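Long-range contacts in Poly(A) RNA polymerase GLD2 (Rattus norvegicus, PDB 6LBK), which probably adds successive AMP units from ATP to the 3' ends of selected cytoplasmic mRNAs and single nucleotides to certain microRNAs: residues M232-Y236 with G289-Y294; Q303-E309 with C327-P331; L59-C63 with L371-T377. The protein carries 1 engineered substitution. One frame throughout, in Å; residues are numbered along the deposited sequence.

Contact 1. Residues M232-Y236 with G289-Y294; sequences MVLHY and GFLKYY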
loop_
_atom_site.group_PDB
_atom_site.type_symbol
_atom_site.label_atom_id
_atom_site.label_comp_id
_atom_site.label_asym_id
_atom_site.label_seq_id
_atom_site.Cartn_x
_atom_site.Cartn_y
_atom_site.Cartn_z
ATOM N N MET A 232 -6.021 5.457 3.454
ATOM C CA MET A 232 -6.763 5.985 4.591
ATOM C C MET A 232 -5.870 6.844 5.489
ATOM O O MET A 232 -6.289 7.909 5.963
ATOM C CB MET A 232 -7.370 4.838 5.376
ATOM C CG MET A 232 -8.617 4.233 4.747
ATOM S SD MET A 232 -8.981 2.600 5.471
ATOM C CE MET A 232 -9.300 2.978 7.180
ATOM N N VAL A 233 -4.643 6.373 5.747
ATOM C CA VAL A 233 -3.635 7.192 6.420
ATOM C C VAL A 233 -3.427 8.493 5.662
ATOM O O VAL A 233 -3.448 9.572 6.255
ATOM C CB VAL A 233 -2.311 6.422 6.570
ATOM C CG1 VAL A 233 -1.288 7.262 7.270
ATOM C CG2 VAL A 233 -2.499 5.142 7.311
ATOM N N LEU A 234 -3.172 8.411 4.341
ATOM C CA LEU A 234 -2.951 9.632 3.558
ATOM C C LEU A 234 -4.174 10.550 3.593
ATOM O O LEU A 234 -4.029 11.772 3.684
ATOM C CB LEU A 234 -2.564 9.308 2.104
ATOM C CG LEU A 234 -1.304 8.501 1.727
ATOM C CD1 LEU A 234 -1.128 8.510 0.239
ATOM C CD2 LEU A 234 -0.027 9.053 2.371
ATOM N N HIS A 235 -5.385 9.988 3.544
ATOM C CA HIS A 235 -6.587 10.801 3.702
ATOM C C HIS A 235 -6.628 11.483 5.078
ATOM O O HIS A 235 -6.941 12.680 5.181
ATOM C CB HIS A 235 -7.815 9.929 3.487
ATOM C CG HIS A 235 -9.094 10.597 3.855
ATOM N ND1 HIS A 235 -9.706 11.522 3.044
ATOM C CD2 HIS A 235 -9.844 10.522 4.976
ATOM C CE1 HIS A 235 -10.797 11.972 3.635
ATOM N NE2 HIS A 235 -10.900 11.385 4.812
ATOM N N TYR A 236 -6.336 10.733 6.151
ATOM C CA TYR A 236 -6.322 11.330 7.489
ATOM C C TYR A 236 -5.346 12.499 7.541
ATOM O O TYR A 236 -5.663 13.567 8.087
ATOM C CB TYR A 236 -5.976 10.292 8.590
ATOM C CG TYR A 236 -5.774 10.948 9.980
ATOM C CD1 TYR A 236 -6.832 11.602 10.646
ATOM C CD2 TYR A 236 -4.524 10.931 10.611
ATOM C CE1 TYR A 236 -6.629 12.237 11.925
ATOM C CE2 TYR A 236 -4.331 11.553 11.875
ATOM C CZ TYR A 236 -5.377 12.201 12.509
ATOM O OH TYR A 236 -5.141 12.783 13.706
ATOM N N GLY A 289 -4.824 10.140 16.873
ATOM C CA GLY A 289 -5.848 10.799 16.077
ATOM C C GLY A 289 -6.336 9.942 14.920
ATOM O O GLY A 289 -7.513 9.958 14.571
ATOM N N PHE A 290 -5.439 9.183 14.304
ATOM C CA PHE A 290 -5.864 8.339 13.193
ATOM C C PHE A 290 -6.787 7.234 13.678
ATOM O O PHE A 290 -7.758 6.899 12.999
ATOM C CB PHE A 290 -4.655 7.769 12.447
ATOM C CG PHE A 290 -4.991 6.614 11.565
ATOM C CD1 PHE A 290 -5.407 6.811 10.268
ATOM C CD2 PHE A 290 -4.901 5.317 12.050
ATOM C CE1 PHE A 290 -5.704 5.736 9.469
ATOM C CE2 PHE A 290 -5.204 4.247 11.272
ATOM C CZ PHE A 290 -5.599 4.452 9.967
ATOM N N LEU A 291 -6.475 6.620 14.821
ATOM C CA LEU A 291 -7.395 5.619 15.360
ATOM C C LEU A 291 -8.736 6.244 15.743
ATOM O O LEU A 291 -9.800 5.677 15.448
ATOM C CB LEU A 291 -6.750 4.896 16.536
ATOM C CG LEU A 291 -5.542 4.000 16.216
ATOM C CD1 LEU A 291 -4.890 3.562 17.525
ATOM C CD2 LEU A 291 -5.933 2.750 15.371
ATOM N N LYS A 292 -8.713 7.419 16.387
ATOM C CA LYS A 292 -9.965 8.076 16.777
ATOM C C LYS A 292 -10.806 8.459 15.561
ATOM O O LYS A 292 -12.030 8.278 15.561
ATOM C CB LYS A 292 -9.681 9.321 17.625
ATOM C CG LYS A 292 -10.939 10.055 18.128
ATOM C CD LYS A 292 -10.616 11.357 18.867
ATOM C CE LYS A 292 -11.894 12.077 19.171
ATOM N NZ LYS A 292 -11.803 12.944 20.417
ATOM N N TYR A 293 -10.164 8.963 14.504
ATOM C CA TYR A 293 -10.905 9.517 13.379
ATOM C C TYR A 293 -11.786 8.470 12.741
ATOM O O TYR A 293 -12.964 8.716 12.463
ATOM C CB TYR A 293 -9.931 10.114 12.374
ATOM C CG TYR A 293 -10.579 10.652 11.116
ATOM C CD1 TYR A 293 -11.323 11.826 11.130
ATOM C CD2 TYR A 293 -10.398 9.990 9.888
ATOM C CE1 TYR A 293 -11.896 12.310 9.972
ATOM C CE2 TYR A 293 -10.971 10.469 8.722
ATOM C CZ TYR A 293 -11.717 11.619 8.756
ATOM O OH TYR A 293 -12.276 12.072 7.570
ATOM N N TYR A 294 -11.223 7.302 12.469
ATOM C CA TYR A 294 -11.983 6.241 11.846
ATOM C C TYR A 294 -12.835 5.477 12.853
ATOM O O TYR A 294 -13.850 4.899 12.463
ATOM C CB TYR A 294 -11.019 5.324 11.083
ATOM C CG TYR A 294 -10.466 5.937 9.796
ATOM C CD1 TYR A 294 -11.301 6.266 8.740
ATOM C CD2 TYR A 294 -9.095 6.150 9.629
ATOM C CE1 TYR A 294 -10.797 6.808 7.555
ATOM C CE2 TYR A 294 -8.584 6.693 8.443
ATOM C CZ TYR A 294 -9.438 7.008 7.414
ATOM O OH TYR A 294 -8.935 7.568 6.269
#
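Tyr-294 puts its ring between two groups. On one face sits the methyl of Met-232, with CE 3.8 Å from the centroid of the Tyr-294 ring and almost straight above it, while CD2 of Tyr-293 lies over the opposite face. At the edge are Met-232 O and Phe-290 CD1. The bend of the methionine at chi3 (63°) turns its methyl over the ring, a Met-aromatic contact with the sulfur standing farther off. The Tyr-236 ring lies with one face on the backbone of helix 283-297, Phe-290 CA being 3.8 Å from the Tyr-236 centroid, and its OH comes within 3.2 Å of Gly-289 CA, where no side chain blocks it. Phe-290 turns the edge of its ring to Tyr-236 CB and reaches Val-233 CG2 with CE1. The rings of His-235 and Tyr-293 meet rim to rim, His-235 NE2 and Tyr-293 OH sharing a 3.2 Å hydrogen bond in which either may donate. An alanine in place of Tyr-236 would probably open a gap over the Gly-289 to Phe-290 backbone and leave Tyr-293 CB without its neighbour.

The segments 232-236 and 289-294 cross at 97°, joining helix 226-239 to the PAP-associated region. Tyr-294 OH donates to Met-232 O over 2.7 Å, well off the C=O direction (106°) and tilted out of the carbonyl plane; Tyr-236 N reaches that oxygen from the opposite face. Two donors thus grip one buried helix carbonyl, and the aromatic crossing also carries two polar links.

Contact 2. Residues Q303-E309 with C327-P331; sequences QMISVRE and CVEEP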
loop_
_atom_site.group_PDB
_atom_site.type_symbol
_atom_site.label_atom_id
_atom_site.label_comp_id
_atom_site.label_asym_id
_atom_site.label_seq_id
_atom_site.Cartn_x
_atom_site.Cartn_y
_atom_site.Cartn_z
ATOM N N GLN A 303 -19.929 8.166 2.926
ATOM C CA GLN A 303 -18.825 8.825 2.244
ATOM C C GLN A 303 -17.754 7.860 1.754
ATOM O O GLN A 303 -17.616 6.725 2.218
ATOM C CB GLN A 303 -18.175 9.914 3.107
ATOM C CG GLN A 303 -19.011 11.178 3.151
ATOM C CD GLN A 303 -18.213 12.373 3.590
ATOM O OE1 GLN A 303 -17.336 12.262 4.444
ATOM N NE2 GLN A 303 -18.522 13.537 3.018
ATOM N N MET A 304 -16.994 8.366 0.791
ATOM C CA MET A 304 -15.875 7.674 0.179
ATOM C C MET A 304 -14.654 8.573 0.281
ATOM O O MET A 304 -14.744 9.807 0.226
ATOM C CB MET A 304 -16.127 7.304 -1.288
ATOM C CG MET A 304 -15.904 8.437 -2.271
ATOM S SD MET A 304 -15.789 7.839 -3.975
ATOM C CE MET A 304 -15.366 9.374 -4.797
ATOM N N ILE A 305 -13.521 7.927 0.460
ATOM C CA ILE A 305 -12.240 8.582 0.689
ATOM C C ILE A 305 -11.528 8.808 -0.640
ATOM O O ILE A 305 -11.219 7.847 -1.362
ATOM C CB ILE A 305 -11.384 7.730 1.632
ATOM C CG1 ILE A 305 -11.863 7.934 3.081
ATOM C CG2 ILE A 305 -9.878 7.980 1.410
ATOM C CD1 ILE A 305 -11.667 6.705 3.941
ATOM N N SER A 306 -11.261 10.073 -0.974
ATOM C CA SER A 306 -10.639 10.428 -2.245
ATOM C C SER A 306 -9.310 11.125 -1.946
ATOM O O SER A 306 -9.289 12.320 -1.616
ATOM C CB SER A 306 -11.547 11.303 -3.071
ATOM O OG SER A 306 -10.833 11.817 -4.175
ATOM N N VAL A 307 -8.210 10.354 -2.005
ATOM C CA VAL A 307 -6.880 10.956 -1.954
ATOM C C VAL A 307 -6.648 11.845 -3.177
ATOM O O VAL A 307 -5.908 12.834 -3.101
ATOM C CB VAL A 307 -5.793 9.871 -1.816
ATOM C CG1 VAL A 307 -4.407 10.449 -2.102
ATOM C CG2 VAL A 307 -5.813 9.227 -0.402
ATOM N N ARG A 308 -7.249 11.507 -4.327
ATOM C CA ARG A 308 -7.091 12.369 -5.494
ATOM C C ARG A 308 -7.648 13.758 -5.215
ATOM O O ARG A 308 -7.080 14.765 -5.657
ATOM C CB ARG A 308 -7.775 11.760 -6.725
ATOM C CG ARG A 308 -7.679 12.630 -7.993
ATOM C CD ARG A 308 -8.430 12.041 -9.192
ATOM N NE ARG A 308 -9.562 12.890 -9.561
ATOM C CZ ARG A 308 -9.470 14.007 -10.289
ATOM N NH1 ARG A 308 -10.557 14.716 -10.569
ATOM N NH2 ARG A 308 -8.290 14.419 -10.738
ATOM N N GLU A 309 -8.746 13.840 -4.471
ATOM C CA GLU A 309 -9.330 15.139 -4.173
ATOM C C GLU A 309 -8.837 15.717 -2.856
ATOM O O GLU A 309 -9.069 16.901 -2.603
ATOM C CB GLU A 309 -10.851 15.013 -4.130
ATOM C CG GLU A 309 -11.462 14.784 -5.478
ATOM C CD GLU A 309 -12.920 14.441 -5.379
ATOM O OE1 GLU A 309 -13.722 15.315 -4.992
ATOM O OE2 GLU A 309 -13.258 13.269 -5.646
ATOM N N CYS A 327 -15.739 2.476 1.229
ATOM C CA CYS A 327 -15.554 3.064 -0.101
ATOM C C CYS A 327 -14.295 3.932 -0.123
ATOM O O CYS A 327 -14.314 5.058 0.376
ATOM C CB CYS A 327 -16.763 3.887 -0.508
ATOM S SG CYS A 327 -18.265 2.949 -0.696
ATOM N N VAL A 328 -13.216 3.432 -0.716
ATOM C CA VAL A 328 -11.985 4.192 -0.930
ATOM C C VAL A 328 -11.745 4.323 -2.445
ATOM O O VAL A 328 -11.685 3.315 -3.153
ATOM C CB VAL A 328 -10.794 3.521 -0.236
ATOM C CG1 VAL A 328 -9.568 4.400 -0.310
ATOM C CG2 VAL A 328 -11.150 3.157 1.183
ATOM N N GLU A 329 -11.686 5.557 -2.952
ATOM C CA GLU A 329 -11.553 5.794 -4.387
ATOM C C GLU A 329 -10.104 5.579 -4.829
ATOM O O GLU A 329 -9.189 6.225 -4.311
ATOM C CB GLU A 329 -12.005 7.208 -4.751
ATOM C CG GLU A 329 -11.980 7.514 -6.254
ATOM C CD GLU A 329 -12.156 9.010 -6.591
ATOM O OE1 GLU A 329 -12.979 9.345 -7.485
ATOM O OE2 GLU A 329 -11.466 9.855 -5.980
ATOM N N GLU A 330 -9.881 4.658 -5.764
ATOM C CA GLU A 330 -8.567 4.587 -6.385
ATOM C C GLU A 330 -8.290 5.949 -7.028
ATOM O O GLU A 330 -9.200 6.545 -7.606
ATOM C CB GLU A 330 -8.523 3.444 -7.411
ATOM C CG GLU A 330 -7.213 2.654 -7.527
ATOM C CD GLU A 330 -6.053 3.393 -8.231
ATOM O OE1 GLU A 330 -6.319 4.220 -9.131
ATOM O OE2 GLU A 330 -4.868 3.137 -7.880
ATOM N N PRO A 331 -7.088 6.517 -6.860
ATOM C CA PRO A 331 -6.846 7.878 -7.382
ATOM C C PRO A 331 -6.694 7.970 -8.901
ATOM O O PRO A 331 -6.963 9.045 -9.457
ATOM C CB PRO A 331 -5.569 8.327 -6.657
ATOM C CG PRO A 331 -4.944 7.103 -6.162
ATOM C CD PRO A 331 -6.000 6.048 -5.996
HETATM O O HOH W 1 -11.712 12.189 -7.880
#
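Ile-305 and Val-328 form the tight part, one parallel bridge from strand 303-306 to the short, weakly bonded strand about 328-329. Ile-305 bonds to the residues flanking Val-328: its N donates to Cys-327 O (3.0 Å), and its O accepts from Glu-329 N (2.8 Å). The two side chains lie side by side and point the same way, Ile-305 CG2 4.0 Å from Val-328 CG1, and both pack on helix 226-239, Ile-305 on Met-232 and His-235, Val-328 on Leu-231. Next to them Met-304 CB rests 3.6 Å from Cys-327 CB, and the extended methionine carries its methyl to the Glu-329 carboxylate. Buried Ser-306 closes this ordered part. Its OG, anti to the backbone N (chi1 170°), donates to Glu-329 OE2 over 2.7 Å while accepting from Glu-309 N (2.9 Å) in an ST motif.

Beyond the serine the contact is looser and wetter. A water accepts from Arg-308 NE at 2.8 Å and lies within bonding distance of Glu-329 OE2 and Glu-309 OE2. Exposed Arg-308 lays its aliphatic part along Pro-331.

Glu-309 OE2 and Glu-329 OE2 are 3.9 Å apart, a pairing of like charges that the water, the serine hydroxyl and the nearby arginine probably ease. The contact in this PAP-associated region therefore runs from an apolar seam on the helix to two carboxylates bridged, as far as the geometry tells, by one water.

Contact 3. Residues L59-C63 with L371-T377; sequences LFETC and LPLRAAT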
loop_
_atom_site.group_PDB
_atom_site.type_symbol
_atom_site.label_atom_id
_atom_site.label_comp_id
_atom_site.label_asym_id
_atom_site.label_seq_id
_atom_site.Cartn_x
_atom_site.Cartn_y
_atom_site.Cartn_z
ATOM N N LEU A 59 10.256 1.169 16.023
ATOM C CA LEU A 59 9.658 0.157 15.160
ATOM C C LEU A 59 9.874 0.501 13.688
ATOM O O LEU A 59 10.152 -0.384 12.863
ATOM C CB LEU A 59 8.163 0.030 15.470
ATOM C CG LEU A 59 7.382 -1.018 14.685
ATOM C CD1 LEU A 59 7.690 -2.390 15.231
ATOM C CD2 LEU A 59 5.908 -0.741 14.759
ATOM N N PHE A 60 9.758 1.784 13.343
ATOM C CA PHE A 60 9.985 2.206 11.972
ATOM C C PHE A 60 11.391 1.846 11.520
ATOM O O PHE A 60 11.579 1.217 10.476
ATOM C CB PHE A 60 9.743 3.707 11.844
ATOM C CG PHE A 60 10.096 4.240 10.501
ATOM C CD1 PHE A 60 9.578 3.637 9.347
ATOM C CD2 PHE A 60 10.933 5.333 10.378
ATOM C CE1 PHE A 60 9.913 4.099 8.084
ATOM C CE2 PHE A 60 11.264 5.821 9.125
ATOM C CZ PHE A 60 10.751 5.199 7.965
ATOM N N GLU A 61 12.388 2.195 12.325
ATOM C CA GLU A 61 13.768 2.036 11.904
ATOM C C GLU A 61 14.198 0.574 11.884
ATOM O O GLU A 61 15.018 0.188 11.039
ATOM C CB GLU A 61 14.657 2.829 12.844
ATOM C CG GLU A 61 14.360 4.300 12.836
ATOM C CD GLU A 61 15.573 5.114 13.174
ATOM O OE1 GLU A 61 15.550 5.807 14.223
ATOM O OE2 GLU A 61 16.553 5.040 12.398
ATOM N N THR A 62 13.636 -0.268 12.765
ATOM C CA THR A 62 14.025 -1.673 12.691
ATOM C C THR A 62 13.224 -2.477 11.660
ATOM O O THR A 62 13.747 -3.473 11.142
ATOM C CB THR A 62 13.943 -2.329 14.080
ATOM O OG1 THR A 62 12.612 -2.225 14.604
ATOM C CG2 THR A 62 14.937 -1.678 15.052
ATOM N N CYS A 63 12.018 -2.042 11.276
ATOM C CA CYS A 63 11.239 -2.819 10.311
ATOM C C CYS A 63 11.213 -2.227 8.901
ATOM O O CYS A 63 10.834 -2.934 7.970
ATOM C CB CYS A 63 9.791 -3.003 10.790
ATOM S SG CYS A 63 9.607 -4.012 12.268
ATOM N N LEU A 371 -0.102 -2.964 19.905
ATOM C CA LEU A 371 0.821 -3.758 19.109
ATOM C C LEU A 371 1.957 -4.233 20.009
ATOM O O LEU A 371 2.779 -3.416 20.446
ATOM C CB LEU A 371 1.358 -2.903 17.958
ATOM C CG LEU A 371 2.130 -3.372 16.719
ATOM C CD1 LEU A 371 2.551 -2.135 15.956
ATOM C CD2 LEU A 371 3.362 -4.205 17.029
ATOM N N PRO A 372 2.049 -5.527 20.309
ATOM C CA PRO A 372 3.217 -6.024 21.053
ATOM C C PRO A 372 4.494 -5.756 20.270
ATOM O O PRO A 372 4.690 -6.283 19.171
ATOM C CB PRO A 372 2.933 -7.525 21.198
ATOM C CG PRO A 372 1.832 -7.829 20.208
ATOM C CD PRO A 372 1.032 -6.572 20.113
ATOM N N LEU A 373 5.378 -4.935 20.853
ATOM C CA LEU A 373 6.614 -4.563 20.168
ATOM C C LEU A 373 7.589 -5.728 20.036
ATOM O O LEU A 373 8.524 -5.643 19.228
ATOM C CB LEU A 373 7.302 -3.391 20.884
ATOM C CG LEU A 373 6.932 -1.965 20.470
ATOM C CD1 LEU A 373 7.310 -1.691 19.013
ATOM C CD2 LEU A 373 5.463 -1.726 20.696
ATOM N N ARG A 374 7.392 -6.807 20.804
ATOM C CA ARG A 374 8.232 -7.997 20.697
ATOM C C ARG A 374 7.843 -8.889 19.521
ATOM O O ARG A 374 8.669 -9.695 19.072
ATOM C CB ARG A 374 8.172 -8.807 22.000
ATOM C CG ARG A 374 8.447 -7.993 23.268
ATOM C CD ARG A 374 8.768 -8.872 24.481
ATOM N NE ARG A 374 7.617 -9.612 25.007
ATOM C CZ ARG A 374 6.821 -9.184 25.986
ATOM N NH1 ARG A 374 7.031 -8.004 26.552
ATOM N NH2 ARG A 374 5.804 -9.933 26.398
ATOM N N ALA A 375 6.617 -8.762 19.010
ATOM C CA ALA A 375 6.130 -9.579 17.907
ATOM C C ALA A 375 6.515 -9.037 16.538
ATOM O O ALA A 375 6.374 -9.756 15.543
ATOM C CB ALA A 375 4.605 -9.718 17.987
ATOM N N ALA A 376 6.989 -7.788 16.447
ATOM C CA ALA A 376 7.457 -7.246 15.176
ATOM C C ALA A 376 8.976 -7.364 15.062
ATOM O O ALA A 376 9.485 -8.093 14.203
ATOM C CB ALA A 376 7.019 -5.791 15.019
ATOM N N THR A 377 9.700 -6.651 15.922
ATOM C CA THR A 377 11.162 -6.714 15.962
ATOM C C THR A 377 11.614 -8.128 16.344
ATOM O O THR A 377 12.796 -8.389 16.571
ATOM C CB THR A 377 11.744 -5.680 16.969
ATOM O OG1 THR A 377 10.944 -4.486 16.961
ATOM C CG2 THR A 377 13.189 -5.323 16.613
#
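Apolar packing carries most of this contact, and Leu-59 does the larger share of it with its two methyl branches. CD2 meets Leu-371 tip to tip, 3.8 Å from that residue's CD1. The other branch, CD1, presses against Ala-376, whose CB is 3.5 Å from Leu-59 CD1, and also touches Leu-373 CD1 at 3.9 Å. With CG anti to the backbone N (chi1 -178°), Leu-59 swings its fork off helix 51-63 toward the C-terminal segment. Cys-63, one helical turn on, adds a looser touch, its SG 4.2 Å from Ala-376 CB. Leu-367 and Val-206 of helix 200-213 also touch Leu-59.

At the more exposed end Thr-62 and Thr-377 cross at about a right angle. Thr-62 OG1 comes near both OG1 and the methyl CG2 of Thr-377 with no hydrogen bond between the two residues; the Thr-62 hydroxyl is bonded instead to Glu-58 O in its own helix.

A type I turn from Pro-372 to Ala-375, closed by Ala-375 N to Pro-372 O (3.1 Å), helps carry the chain from Leu-373 round to Ala-376, so that the end of Leu-373 and the methyl of Ala-376 both reach Leu-59 CD1.

Between these two segments only side-chain packing acts, over a small and partly buried surface. With no hydrogen bond joining them, fit of shape rather than directed bonding positions the tail against helix 51-63, which itself packs on helix 200-213.

From the N terminus, helix 51-63 comes first, and its partner 371-377 lies at the end of the modelled chain, so contact 3 closes one great loop around nearly the whole modelled chain. Contacts 1 and 2 are nested inside it and follow in series: contact 1 joins helix 226-239 to helix 283-297, and only then does strand 303-306 begin contact 2 with 327-331. These two touch directly through Ile-305, which makes the sheet and the crossed helices one continuous body. Contact 3 stands apart, its centre about 30 Å from that of contact 2, on the opposite side of the chain's centre, tying the end of the modelled chain to helix 51-63, close to helix 200-213.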